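Local coordinates for dITP/XTP pyrophosphatase (Mycobacteroides abscessus, PDB 6WWD), which probably hydrolyses non-canonical purine nucleoside triphosphates such as XTP, dITP and ITP to monophosphate and diphosphate, clearing them from the nucleotide pool, at residues D[78-83]-D[89-94]; D[103-108]-D[155-160]. One frame throughout, in Å; residues are numbered along the deposited sequence.

Interaction 1. Residues D[78-83]-D[89-94]; sequences DALNWM and ARWSGR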
loop_
_atom_site.group_PDB
_atom_site.type_symbol
_atom_site.label_atom_id
_atom_site.label_comp_id
_atom_site.label_asym_id
_atom_site.label_seq_id
_atom_site.Cartn_x
_atom_site.Cartn_y
_atom_site.Cartn_z
ATOM N N ASP D 78 11.903 1.548 -2.614
ATOM C CA ASP D 78 11.242 1.395 -1.321
ATOM C C ASP D 78 11.161 2.719 -0.566
ATOM O O ASP D 78 10.093 3.114 -0.070
ATOM C CB ASP D 78 11.978 0.349 -0.476
ATOM C CG ASP D 78 12.010 -1.025 -1.133
ATOM O OD1 ASP D 78 11.636 -1.147 -2.319
ATOM O OD2 ASP D 78 12.417 -2.000 -0.467
ATOM N N ALA D 79 12.289 3.430 -0.474
ATOM C CA ALA D 79 12.349 4.664 0.305
ATOM C C ALA D 79 11.459 5.771 -0.250
ATOM O O ALA D 79 11.197 6.755 0.461
ATOM C CB ALA D 79 13.803 5.163 0.373
ATOM N N LEU D 80 11.012 5.656 -1.505
ATOM C CA LEU D 80 10.102 6.618 -2.118
ATOM C C LEU D 80 8.691 6.052 -2.244
ATOM O O LEU D 80 7.923 6.457 -3.130
ATOM C CB LEU D 80 10.613 7.057 -3.494
ATOM C CG LEU D 80 12.025 7.660 -3.624
ATOM C CD1 LEU D 80 12.310 8.107 -5.067
ATOM C CD2 LEU D 80 12.315 8.809 -2.643
ATOM N N ASN D 81 8.344 5.117 -1.361
ATOM C CA ASN D 81 7.039 4.446 -1.385
ATOM C C ASN D 81 6.734 3.886 -2.773
ATOM O O ASN D 81 5.601 3.946 -3.259
ATOM C CB ASN D 81 5.913 5.366 -0.922
ATOM C CG ASN D 81 4.780 4.599 -0.266
ATOM O OD1 ASN D 81 5.012 3.611 0.422
ATOM N ND2 ASN D 81 3.552 5.047 -0.483
ATOM N N TRP D 82 7.769 3.331 -3.400
ATOM C CA TRP D 82 7.734 2.628 -4.677
ATOM C C TRP D 82 7.549 3.554 -5.871
ATOM O O TRP D 82 7.362 3.073 -6.991
ATOM C CB TRP D 82 6.703 1.489 -4.641
ATOM C CG TRP D 82 7.294 0.407 -3.762
ATOM C CD1 TRP D 82 8.262 -0.489 -4.120
ATOM C CD2 TRP D 82 7.045 0.186 -2.371
ATOM N NE1 TRP D 82 8.602 -1.282 -3.054
ATOM C CE2 TRP D 82 7.868 -0.892 -1.966
ATOM C CE3 TRP D 82 6.174 0.761 -1.440
ATOM C CZ2 TRP D 82 7.862 -1.392 -0.668
ATOM C CZ3 TRP D 82 6.183 0.275 -0.139
ATOM C CH2 TRP D 82 7.016 -0.796 0.231
ATOM N N MET D 83 7.673 4.869 -5.678
ATOM C CA MET D 83 7.994 5.767 -6.779
ATOM C C MET D 83 9.487 5.599 -7.112
ATOM O O MET D 83 10.222 4.965 -6.364
ATOM C CB MET D 83 7.640 7.210 -6.405
ATOM C CG MET D 83 6.161 7.425 -6.005
ATOM S SD MET D 83 5.009 6.900 -7.308
ATOM C CE MET D 83 5.192 8.281 -8.450
ATOM N N ALA D 89 10.234 7.824 -16.164
ATOM C CA ALA D 89 10.841 8.461 -17.329
ATOM C C ALA D 89 10.797 9.982 -17.261
ATOM O O ALA D 89 11.469 10.637 -18.063
ATOM C CB ALA D 89 10.146 7.981 -18.612
ATOM N N ARG D 90 10.036 10.558 -16.342
ATOM C CA ARG D 90 9.972 12.004 -16.206
ATOM C C ARG D 90 10.126 12.414 -14.745
ATOM O O ARG D 90 9.508 13.373 -14.274
ATOM C CB ARG D 90 8.680 12.547 -16.822
ATOM C CG ARG D 90 7.379 12.030 -16.219
ATOM C CD ARG D 90 6.182 12.493 -17.048
ATOM N NE ARG D 90 4.915 12.477 -16.314
ATOM C CZ ARG D 90 4.172 11.389 -16.082
ATOM N NH1 ARG D 90 4.570 10.186 -16.504
ATOM N NH2 ARG D 90 3.024 11.498 -15.412
ATOM N N TRP D 91 10.974 11.689 -14.011
ATOM C CA TRP D 91 11.056 11.867 -12.562
ATOM C C TRP D 91 11.521 13.275 -12.177
ATOM O O TRP D 91 11.027 13.853 -11.198
ATOM C CB TRP D 91 11.978 10.801 -11.954
ATOM C CG TRP D 91 11.931 10.815 -10.441
ATOM C CD1 TRP D 91 12.981 10.984 -9.589
ATOM C CD2 TRP D 91 10.758 10.711 -9.620
ATOM N NE1 TRP D 91 12.540 10.970 -8.288
ATOM C CE2 TRP D 91 11.179 10.805 -8.279
ATOM C CE3 TRP D 91 9.399 10.527 -9.892
ATOM C CZ2 TRP D 91 10.283 10.736 -7.202
ATOM C CZ3 TRP D 91 8.511 10.456 -8.823
ATOM C CH2 TRP D 91 8.963 10.559 -7.494
ATOM N N SER D 92 12.460 13.849 -12.948
ATOM C CA SER D 92 12.933 15.212 -12.735
ATOM C C SER D 92 11.951 16.256 -13.241
ATOM O O SER D 92 12.228 17.449 -13.138
ATOM C CB SER D 92 14.291 15.410 -13.406
ATOM O OG SER D 92 14.171 15.232 -14.804
ATOM N N GLY D 93 10.825 15.835 -13.786
ATOM C CA GLY D 93 9.793 16.707 -14.298
ATOM C C GLY D 93 9.709 16.805 -15.793
ATOM O O GLY D 93 8.690 17.289 -16.302
ATOM N N ARG D 94 10.713 16.315 -16.518
ATOM C CA ARG D 94 10.803 16.464 -17.966
ATOM C C ARG D 94 11.164 15.125 -18.587
ATOM O O ARG D 94 12.202 14.544 -18.256
ATOM C CB ARG D 94 11.828 17.535 -18.365
#

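Interaction 2. Residues D[103-108]-D[155-160]; sequences ALLLAQ and FGYDPI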
loop_
_atom_site.group_PDB
_atom_site.type_symbol
_atom_site.label_atom_id
_atom_site.label_comp_id
_atom_site.label_asym_id
_atom_site.label_seq_id
_atom_site.Cartn_x
_atom_site.Cartn_y
_atom_site.Cartn_z
ATOM N N ALA D 103 20.242 11.886 -11.422
ATOM C CA ALA D 103 20.827 12.785 -10.429
ATOM C C ALA D 103 19.811 13.159 -9.348
ATOM O O ALA D 103 20.156 13.238 -8.167
ATOM C CB ALA D 103 21.378 14.037 -11.115
ATOM N N LEU D 104 18.555 13.401 -9.728
ATOM C CA LEU D 104 17.543 13.702 -8.721
ATOM C C LEU D 104 17.360 12.527 -7.763
ATOM O O LEU D 104 17.292 12.706 -6.541
ATOM C CB LEU D 104 16.211 14.069 -9.390
ATOM C CG LEU D 104 14.997 14.231 -8.449
ATOM C CD1 LEU D 104 15.226 15.341 -7.383
ATOM C CD2 LEU D 104 13.699 14.452 -9.246
ATOM N N LEU D 105 17.242 11.318 -8.301
ATOM C CA LEU D 105 17.033 10.152 -7.444
ATOM C C LEU D 105 18.168 9.998 -6.434
ATOM O O LEU D 105 17.925 9.802 -5.233
ATOM C CB LEU D 105 16.895 8.896 -8.302
ATOM C CG LEU D 105 16.604 7.622 -7.513
ATOM C CD1 LEU D 105 15.369 7.821 -6.691
ATOM C CD2 LEU D 105 16.386 6.480 -8.462
ATOM N N LEU D 106 19.420 10.071 -6.908
ATOM C CA LEU D 106 20.566 9.994 -6.003
ATOM C C LEU D 106 20.509 11.069 -4.935
ATOM O O LEU D 106 20.769 10.798 -3.757
ATOM C CB LEU D 106 21.885 10.131 -6.765
ATOM C CG LEU D 106 22.366 8.982 -7.638
ATOM C CD1 LEU D 106 23.754 9.315 -8.181
ATOM C CD2 LEU D 106 22.384 7.706 -6.810
ATOM N N ALA D 107 20.226 12.312 -5.342
ATOM C CA ALA D 107 20.192 13.411 -4.384
ATOM C C ALA D 107 19.076 13.212 -3.372
ATOM O O ALA D 107 19.252 13.503 -2.182
ATOM C CB ALA D 107 20.029 14.751 -5.101
ATOM N N GLN D 108 17.914 12.733 -3.829
ATOM C CA GLN D 108 16.809 12.484 -2.906
ATOM C C GLN D 108 17.202 11.458 -1.851
ATOM O O GLN D 108 16.840 11.596 -0.676
ATOM C CB GLN D 108 15.558 12.016 -3.669
ATOM C CG GLN D 108 14.840 13.115 -4.474
ATOM C CD GLN D 108 13.656 12.587 -5.261
ATOM O OE1 GLN D 108 13.712 11.499 -5.811
ATOM N NE2 GLN D 108 12.580 13.355 -5.307
ATOM N N PHE D 155 21.258 2.487 -20.204
ATOM C CA PHE D 155 20.461 3.691 -20.318
ATOM C C PHE D 155 19.684 3.898 -19.031
ATOM O O PHE D 155 19.646 3.027 -18.155
ATOM C CB PHE D 155 19.487 3.598 -21.501
ATOM N N GLY D 156 19.045 5.062 -18.944
ATOM C CA GLY D 156 18.105 5.312 -17.865
ATOM C C GLY D 156 18.765 5.189 -16.509
ATOM O O GLY D 156 19.812 5.789 -16.250
ATOM N N TYR D 157 18.133 4.426 -15.617
ATOM C CA TYR D 157 18.648 4.254 -14.263
ATOM C C TYR D 157 19.677 3.139 -14.135
ATOM O O TYR D 157 20.153 2.888 -13.019
ATOM C CB TYR D 157 17.495 3.990 -13.289
ATOM C CG TYR D 157 16.517 5.145 -13.216
ATOM C CD1 TYR D 157 16.801 6.271 -12.446
ATOM C CD2 TYR D 157 15.304 5.098 -13.898
ATOM C CE1 TYR D 157 15.904 7.336 -12.364
ATOM C CE2 TYR D 157 14.393 6.155 -13.821
ATOM C CZ TYR D 157 14.705 7.271 -13.054
ATOM O OH TYR D 157 13.813 8.316 -12.983
ATOM N N ASP D 158 20.043 2.479 -15.232
ATOM C CA ASP D 158 21.029 1.401 -15.159
ATOM C C ASP D 158 22.307 1.775 -14.409
ATOM O O ASP D 158 22.797 0.931 -13.638
ATOM C CB ASP D 158 21.383 0.923 -16.577
ATOM C CG ASP D 158 20.256 0.140 -17.221
ATOM O OD1 ASP D 158 19.261 -0.139 -16.525
ATOM O OD2 ASP D 158 20.350 -0.170 -18.428
ATOM N N PRO D 159 22.899 2.968 -14.585
ATOM C CA PRO D 159 24.143 3.282 -13.856
ATOM C C PRO D 159 23.981 3.374 -12.342
ATOM O O PRO D 159 24.992 3.350 -11.649
ATOM C CB PRO D 159 24.567 4.641 -14.448
ATOM C CG PRO D 159 23.912 4.696 -15.759
ATOM C CD PRO D 159 22.614 3.991 -15.608
ATOM N N ILE D 160 22.761 3.461 -11.796
ATOM C CA ILE D 160 22.596 3.549 -10.348
ATOM C C ILE D 160 21.757 2.410 -9.792
ATOM O O ILE D 160 21.397 2.437 -8.618
ATOM C CB ILE D 160 21.991 4.898 -9.911
ATOM C CG1 ILE D 160 20.606 5.090 -10.562
ATOM C CG2 ILE D 160 22.957 6.059 -10.149
ATOM C CD1 ILE D 160 19.856 6.257 -9.977
#

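Interaction 1. Residues D[78-83]-D[89-94]
W91 reaches across to M83 and L80 with the benzo end of its indole, and nearly all that the two segments share is made by this one ring. W91 CH2 lies 3.8 Å from M83 CB, while the methyl CE of M83 comes to 4.0 Å from CZ3 of W91. The methionine therefore touches the indole at the root and at the far end of its side chain, because bends at chi2 and at chi3 (-76°) fold the chain back on itself; the two side chains cross at about a right angle. L80 uses a single branch: its CD1 methyl meets W91 CZ2 at 3.9 Å, obliquely to the ring. In W91 the CG is anti to the backbone N (chi1 -171°), which puts the indole's benzo atoms against M83 and L80.

The two partners of the ring sit at opposite ends of a type I' turn, L80 to M83, closed by a 3.0 Å bond from M83 N to L80 O, so both side chains are presented together. W91 stands in a type I turn from R90 to G93, closed by G93 N to R90 O at 2.8 Å. The type I' turn belongs to the β-hairpin connection between strands 67-77 and 84-85. NE1 of W91 donates a hydrogen bond to OE1 of Q108 in helix 98-108. At the dimer interface, W91 also meets W91 of the second subunit, with the ring planes at about 80°.

No hydrogen bond joins the two segments; contact between them is apolar and buried, and the rotation of the indole is probably fixed by its NE1 bond to Q108 together with this hydrocarbon packing.

Interaction 2. Residues D[103-108]-D[155-160]
L105 and L106, neighbours on one turn of helix 98-108, pack against I160 and the aromatic carbons of Y157 mainly through their terminal methyl groups. The CD2 methyl of L105 does double duty: it is 3.8 Å from I160 CD1 and 4.0 Å from Y157 CD1, standing oblique to the phenol ring. L106 straddles the other branch of the isoleucine, its CD2 lying 3.8 Å from I160 CG2 and its CD1 3.9 Å from the same I160 CG2. I160 thus splits its two branches between the leucines. With CG1 placed between the backbone N and the carbonyl carbon (chi1 60°), its CD1 is directed to L105 and also lies in the plane of the Y157 ring, at its edge.

Y157 and I160 are brought together by a tight chain path: a type II' turn from F155 to D158, with G156 at positive phi, runs into a short 3-10 segment, 158-160, and I160 N bonds to Y157 O at 2.9 Å. This F155-G156-Y157-D158 run is part of the predicted substrate site of this HAM1 NTPase family member; the helix meets it at Y157 and then packs on I160, just before strand 161-163.

Farther out, the hydroxyl of Y157 is hydrogen-bonded to the carbonyl oxygen of S88, holding the far end of the ring, and Y157 also rests on L75 of strand 67-77, which L105 touches too. L106 also packs on P149. At the C-terminal end of the helix, the carbonyl oxygens of A107 and Q108 accept hydrogen bonds from R90 of the second subunit.

In the fold
Along the chain, both segments of interaction 1 precede those of interaction 2, and the centres of the two contacts are about 10 Å apart, on the same side of the chain's centre. Helix 98-108 connects them: segment 89-94 leads into it, segment 103-108 forms its last part, and L80 and W91 of interaction 1 touch it. The two contacts meet directly, with W91 CB 3.3 Å from Y157 OH and L80 CD1 3.5 Å from L105 CD1. Together they join the connection after strand 67-77, the helix and the loop before strand 161-163. Both also touch the second subunit, so this packing links the dimer interface with a loop predicted to bind substrate.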